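Local coordinates for cell death abnormality protein 2 (PDB 3QWX) that acts as a Crk-family SH2/SH3 signalling adaptor required for engulfment of cell corpses and for cell migration in Caenorhabditis elegans, at residues A[31-34]-A[35-39]; A[102-106]-A[107-111]. All coordinates share one frame; numbering follows the deposited sequence.

Interaction 1 (A[31-34]-A[35-39])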
ATOM      1  N   PRO A  31       0.675 -15.829 -10.548  1.00 24.81           N
ATOM      2  CA  PRO A  31      -0.255 -16.972 -10.446  1.00 24.20           C
ATOM      3  C   PRO A  31      -0.685 -17.299  -9.024  1.00 19.60           C
ATOM      4  O   PRO A  31      -1.816 -17.742  -8.828  1.00 22.69           O
ATOM      5  CB  PRO A  31       0.552 -18.142 -11.030  1.00 22.02           C
ATOM      6  CG  PRO A  31       1.557 -17.499 -11.920  1.00 20.67           C
ATOM      7  CD  PRO A  31       1.904 -16.176 -11.279  1.00 24.65           C
ATOM      8  N   GLN A  32       0.193 -17.092  -8.048  1.00 18.69           N
ATOM      9  CA  GLN A  32      -0.115 -17.473  -6.662  1.00 21.31           C
ATOM     10  C   GLN A  32      -0.950 -16.429  -5.891  1.00 20.20           C
ATOM     11  O   GLN A  32      -1.365 -16.656  -4.752  1.00 19.34           O
ATOM     12  CB  GLN A  32       1.180 -17.785  -5.901  1.00 17.99           C
ATOM     13  CG  GLN A  32       1.959 -16.560  -5.421  1.00 21.19           C
ATOM     14  CD  GLN A  32       2.612 -15.762  -6.545  1.00 20.81           C
ATOM     15  OE1 GLN A  32       2.707 -16.220  -7.676  1.00 20.38           O
ATOM     16  NE2 GLN A  32       3.054 -14.552  -6.227  1.00 19.36           N
ATOM     17  N   VAL A  33      -1.173 -15.274  -6.508  1.00 21.57           N
ATOM     18  CA  VAL A  33      -1.961 -14.208  -5.881  1.00 21.46           C
ATOM     19  C   VAL A  33      -3.455 -14.536  -5.924  1.00 20.72           C
ATOM     20  O   VAL A  33      -4.010 -14.798  -6.993  1.00 20.77           O
ATOM     21  CB  VAL A  33      -1.709 -12.843  -6.568  1.00 21.76           C
ATOM     22  CG1 VAL A  33      -2.647 -11.767  -6.001  1.00 18.34           C
ATOM     23  CG2 VAL A  33      -0.257 -12.436  -6.416  1.00 17.35           C
ATOM     24  N   SER A  34      -4.104 -14.518  -4.760  1.00 18.69           N
ATOM     25  CA  SER A  34      -5.513 -14.908  -4.677  1.00 23.19           C
ATOM     26  C   SER A  34      -6.444 -13.772  -5.081  1.00 21.83           C
ATOM     27  O   SER A  34      -6.113 -12.596  -4.935  1.00 19.38           O
ATOM     28  CB  SER A  34      -5.856 -15.402  -3.273  1.00 22.78           C
ATOM     29  OG  SER A  34      -5.514 -14.435  -2.301  1.00 28.12           O
ATOM     30  N   ILE A  35      -7.602 -14.125  -5.618  1.00 22.05           N
ATOM     31  CA  ILE A  35      -8.570 -13.109  -5.990  1.00 20.13           C
ATOM     32  C   ILE A  35      -8.961 -12.307  -4.750  1.00 17.44           C
ATOM     33  O   ILE A  35      -9.113 -12.861  -3.669  1.00 20.65           O
ATOM     34  CB  ILE A  35      -9.792 -13.737  -6.691  1.00 22.77           C
ATOM     35  CG1 ILE A  35      -9.383 -14.266  -8.074  1.00 21.27           C
ATOM     36  CG2 ILE A  35     -10.907 -12.713  -6.837  1.00 22.11           C
ATOM     37  CD1 ILE A  35     -10.459 -15.163  -8.736  1.00 28.53           C
ATOM     38  N   GLY A  36      -9.088 -10.994  -4.893  1.00 16.53           N
ATOM     39  CA  GLY A  36      -9.438 -10.148  -3.762  1.00 18.95           C
ATOM     40  C   GLY A  36      -8.224  -9.450  -3.161  1.00 19.86           C
ATOM     41  O   GLY A  36      -8.359  -8.571  -2.285  1.00 17.75           O
ATOM     42  N   THR A  37      -7.036  -9.844  -3.613  1.00 15.34           N
ATOM     43  CA  THR A  37      -5.807  -9.181  -3.158  1.00 20.53           C
ATOM     44  C   THR A  37      -5.701  -7.816  -3.841  1.00 16.25           C
ATOM     45  O   THR A  37      -5.973  -7.690  -5.035  1.00 16.72           O
ATOM     46  CB  THR A  37      -4.554 -10.045  -3.445  1.00 17.29           C
ATOM     47  OG1 THR A  37      -4.791 -11.378  -2.993  1.00 18.48           O
ATOM     48  CG2 THR A  37      -3.330  -9.507  -2.736  1.00 17.24           C
ATOM     49  N   PHE A  38      -5.320  -6.795  -3.083  1.00 19.81           N
ATOM     50  CA  PHE A  38      -5.300  -5.432  -3.609  1.00 18.29           C
ATOM     51  C   PHE A  38      -4.184  -4.587  -2.996  1.00 19.36           C
ATOM     52  O   PHE A  38      -3.624  -4.920  -1.943  1.00 16.72           O
ATOM     53  CB  PHE A  38      -6.651  -4.747  -3.337  1.00 15.93           C
ATOM     54  CG  PHE A  38      -6.881  -4.439  -1.887  1.00 14.48           C
ATOM     55  CD1 PHE A  38      -7.373  -5.409  -1.027  1.00 17.57           C
ATOM     56  CD2 PHE A  38      -6.569  -3.195  -1.377  1.00 19.37           C
ATOM     57  CE1 PHE A  38      -7.570  -5.139   0.315  1.00 19.99           C
ATOM     58  CE2 PHE A  38      -6.759  -2.914  -0.023  1.00 19.34           C
ATOM     59  CZ  PHE A  38      -7.256  -3.895   0.821  1.00 18.55           C
ATOM     60  N   LEU A  39      -3.868  -3.483  -3.658  1.00 13.95           N
ATOM     61  CA  LEU A  39      -3.002  -2.485  -3.064  1.00 16.09           C
ATOM     62  C   LEU A  39      -3.408  -1.109  -3.544  1.00 16.48           C
ATOM     63  O   LEU A  39      -4.142  -0.967  -4.529  1.00 15.76           O
ATOM     64  CB  LEU A  39      -1.536  -2.762  -3.396  1.00 15.82           C
ATOM     65  CG  LEU A  39      -1.121  -2.869  -4.868  1.00 17.59           C
ATOM     66  CD1 LEU A  39      -0.969  -1.490  -5.514  1.00 16.99           C
ATOM     67  CD2 LEU A  39       0.195  -3.638  -4.949  1.00 19.76           C
TER
HETATM   68  O   HOH W   1      -3.669 -12.467  -0.682  1.00 22.02           O
HETATM   69  O   HOH W   2      -7.507 -12.096  -1.287  1.00 23.96           O
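S34 and T37 meet across a tight reversal of the chain, and the carbonyl oxygen of S34 is the atom on which the contact turns. It accepts two hydrogen bonds from T37. The hydroxyl gives the shorter one, with T37 OG1 2.6 Å from S34 O. The backbone supplies the second, T37 N lying 3.2 Å from S34 O with an N-H...O angle of 151°. Both donors come from the same face of the carbonyl plane and are tilted moderately out of it, so the acceptor is gripped twice from one side. The first torsion of T37 (chi1 -48°) makes this possible, because it sets OG1 beside its own backbone N.

Water continues the linkage. At S34, OG sits between its backbone N and carbonyl carbon (chi1 55°), which leaves the hydroxyl 3.2 Å from T37 OG1. Water 1 bridges the two side chains, 3.1 Å from S34 OG and donating to T37 OG1 at 2.8 Å. Water 2 joins S34 OG, at 3.2 Å, to the carbonyl of I35, donating to I35 O at 3.0 Å. The I35 side chain itself turns away from the 31-34 segment and packs on D57. V33 adds the apolar component: its CG1 lies 3.6 Å from T37 CB, and the two side chains cross at a slant. Behind them, L28 of helix 21-29 touches both V33 and T37.

The positive phi of G36, the third residue, completes the geometry of a type II beta turn running from S34 to T37. The turn, reinforced by a threonine hydroxyl on the same carbonyl as the turn bond, carries the chain from helix 21-29 into strand 37-42 of the SH2 domain's sheet.

Interaction 2 (A[102-106]-A[107-111])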
ATOM      1  N   ARG A 102     -19.098  -5.523  -1.520  1.00 20.89           N
ATOM      2  CA  ARG A 102     -19.685  -5.169  -2.807  1.00 20.84           C
ATOM      3  C   ARG A 102     -18.525  -5.302  -3.796  1.00 24.55           C
ATOM      4  O   ARG A 102     -17.378  -5.008  -3.443  1.00 21.64           O
ATOM      5  CB  ARG A 102     -20.193  -3.718  -2.765  1.00 22.34           C
ATOM      6  CG  ARG A 102     -21.565  -3.457  -3.381  1.00 32.63           C
ATOM      7  CD  ARG A 102     -22.726  -3.834  -2.446  1.00 28.53           C
ATOM      8  NE  ARG A 102     -22.858  -5.280  -2.250  1.00 33.21           N
ATOM      9  CZ  ARG A 102     -23.925  -6.008  -2.594  1.00 27.21           C
ATOM     10  NH1 ARG A 102     -23.931  -7.308  -2.357  1.00 24.04           N
ATOM     11  NH2 ARG A 102     -24.983  -5.447  -3.167  1.00 28.40           N
ATOM     12  N   VAL A 103     -18.791  -5.756  -5.019  1.00 24.38           N
ATOM     13  CA  VAL A 103     -17.693  -5.909  -5.981  1.00 24.90           C
ATOM     14  C   VAL A 103     -17.350  -4.609  -6.687  1.00 24.15           C
ATOM     15  O   VAL A 103     -18.191  -3.716  -6.829  1.00 21.86           O
ATOM     16  CB  VAL A 103     -17.979  -6.972  -7.073  1.00 26.20           C
ATOM     17  CG1 VAL A 103     -18.148  -8.352  -6.439  1.00 26.95           C
ATOM     18  CG2 VAL A 103     -19.193  -6.560  -7.908  1.00 25.26           C
ATOM     19  N   LEU A 104     -16.099  -4.518  -7.128  1.00 20.87           N
ATOM     20  CA  LEU A 104     -15.681  -3.429  -7.985  1.00 23.35           C
ATOM     21  C   LEU A 104     -16.132  -3.771  -9.395  1.00 25.63           C
ATOM     22  O   LEU A 104     -17.051  -3.159  -9.929  1.00 29.93           O
ATOM     23  CB  LEU A 104     -14.164  -3.238  -7.901  1.00 17.54           C
ATOM     24  CG  LEU A 104     -13.760  -2.715  -6.521  1.00 21.71           C
ATOM     25  CD1 LEU A 104     -12.407  -3.255  -6.047  1.00 20.83           C
ATOM     26  CD2 LEU A 104     -13.785  -1.195  -6.541  1.00 21.05           C
ATOM     27  N   THR A 105     -15.498  -4.775  -9.981  1.00 22.57           N
ATOM     28  CA  THR A 105     -15.854  -5.223 -11.324  1.00 24.72           C
ATOM     29  C   THR A 105     -16.275  -6.679 -11.253  1.00 22.33           C
ATOM     30  O   THR A 105     -17.434  -7.022 -11.521  1.00 26.65           O
ATOM     31  CB  THR A 105     -14.672  -5.034 -12.316  1.00 25.29           C
ATOM     32  OG1 THR A 105     -14.543  -3.642 -12.623  1.00 25.85           O
ATOM     33  CG2 THR A 105     -14.921  -5.802 -13.606  1.00 29.96           C
ATOM     34  N   GLU A 106     -15.343  -7.535 -10.854  1.00 19.15           N
ATOM     35  CA  GLU A 106     -15.634  -8.950 -10.688  1.00 21.33           C
ATOM     36  C   GLU A 106     -15.449  -9.442  -9.256  1.00 21.77           C
ATOM     37  O   GLU A 106     -15.969 -10.493  -8.901  1.00 25.04           O
ATOM     38  CB  GLU A 106     -14.789  -9.800 -11.640  1.00 24.36           C
ATOM     39  CG  GLU A 106     -15.103  -9.597 -13.122  1.00 25.58           C
ATOM     40  CD  GLU A 106     -16.509 -10.047 -13.491  1.00 31.80           C
ATOM     41  OE1 GLU A 106     -17.040 -10.953 -12.823  1.00 25.20           O
ATOM     42  OE2 GLU A 106     -17.083  -9.493 -14.452  1.00 39.35           O
ATOM     43  N   ALA A 107     -14.709  -8.695  -8.432  1.00 21.20           N
ATOM     44  CA  ALA A 107     -14.430  -9.152  -7.066  1.00 20.46           C
ATOM     45  C   ALA A 107     -14.421  -8.042  -6.010  1.00 17.12           C
ATOM     46  O   ALA A 107     -14.330  -6.861  -6.325  1.00 19.57           O
ATOM     47  CB  ALA A 107     -13.117  -9.938  -7.020  1.00 19.33           C
ATOM     48  N   SER A 108     -14.519  -8.447  -4.749  1.00 16.40           N
ATOM     49  CA  SER A 108     -14.394  -7.534  -3.622  1.00 17.92           C
ATOM     50  C   SER A 108     -12.956  -7.493  -3.098  1.00 18.66           C
ATOM     51  O   SER A 108     -12.145  -8.349  -3.427  1.00 19.80           O
ATOM     52  CB  SER A 108     -15.319  -7.969  -2.500  1.00 20.11           C
ATOM     53  OG  SER A 108     -16.652  -7.617  -2.799  1.00 24.30           O
ATOM     54  N   LEU A 109     -12.661  -6.499  -2.270  1.00 17.36           N
ATOM     55  CA  LEU A 109     -11.384  -6.391  -1.572  1.00 18.39           C
ATOM     56  C   LEU A 109     -11.330  -7.369  -0.397  1.00 19.64           C
ATOM     57  O   LEU A 109     -12.157  -7.287   0.499  1.00 20.32           O
ATOM     58  CB  LEU A 109     -11.217  -4.963  -1.044  1.00 16.87           C
ATOM     59  CG  LEU A 109     -11.321  -3.845  -2.084  1.00 19.09           C
ATOM     60  CD1 LEU A 109     -11.046  -2.504  -1.416  1.00 18.61           C
ATOM     61  CD2 LEU A 109     -10.341  -4.100  -3.240  1.00 18.05           C
ATOM     62  N   LEU A 110     -10.369  -8.295  -0.397  1.00 20.08           N
ATOM     63  CA  LEU A 110     -10.315  -9.308   0.654  1.00 19.74           C
ATOM     64  C   LEU A 110      -9.072  -9.132   1.509  1.00 24.70           C
ATOM     65  O   LEU A 110      -9.146  -9.166   2.741  1.00 24.21           O
ATOM     66  CB  LEU A 110     -10.356 -10.723   0.066  1.00 25.05           C
ATOM     67  CG  LEU A 110     -10.774 -11.881   0.984  1.00 35.15           C
ATOM     68  CD1 LEU A 110     -11.161 -13.119   0.180  1.00 39.12           C
ATOM     69  CD2 LEU A 110      -9.709 -12.234   2.014  1.00 42.06           C
ATOM     70  N   ALA A 111      -7.930  -8.942   0.851  1.00 17.83           N
ATOM     71  CA  ALA A 111      -6.652  -8.888   1.557  1.00 19.76           C
ATOM     72  C   ALA A 111      -5.666  -7.919   0.908  1.00 19.43           C
ATOM     73  O   ALA A 111      -5.514  -7.889  -0.303  1.00 18.22           O
ATOM     74  CB  ALA A 111      -6.042 -10.275   1.650  1.00 20.65           C
TER
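With its first torsion at -76°, S108 carries OG beside its own backbone N, where the hydroxyl can donate to the main chain of R102. L109, at a chi1 of -56°, likewise has CG beside its backbone N, and its CD2 extends to the side chain of L104. The two side chains follow one another along the chain yet engage different parts of the preceding loop.

The hydroxyl bond is 2.8 Å long, from S108 OG to R102 O. The donor stands almost directly above the carbonyl plane rather than on a lone pair, so this is a side-on approach. A nearly linear backbone bond lies inside this one: L104 N is 3.0 Å from A107 O, with an N-H...O angle of 171°, although the donor stands well above the carbonyl plane. The same A107 O has a CA-H...O contact with V103, whose CA is 3.5 Å away, while V103 CG1 lies against the backbone of A107, 3.8 Å from A107 C. The apolar part is made where L104 CD1 and L109 CD2 approach to 3.6 Å, their side chains crossing at about a right angle.

A single carboxylate oxygen, E55 OE1, accepts hydrogen bonds from the backbone N-H groups of T105, E106 and A107, tying the tip of the loop to the segment after strand 49-54. L104 and L109 both reach V53 on that strand, and L104 also touches F99. The loop therefore spans from the end of helix 92-98, across strand 49-54, to strand 111-112, the position of the BG loop in SH2 domains.

How the interactions relate
Interaction 1 precedes interaction 2 along the chain, and both belong to the SH2 domain, with centres about 11 Å apart on the same side of the chain's centre. They meet directly where the start of strand 37-42 runs parallel to strand 111-112. G36 O is 2.8 Å from L110 N and F38 N is 3.0 Å from A111 O, both probable hydrogen bonds. Next to this pairing, I35 CG2 packs on A107 CB at 3.6 Å. The turn that opens strand 37-42 and the loop that follows helix 92-98 are thus joined through one sheet, so that chain segments some seventy residues apart lie side by side in the SH2 domain.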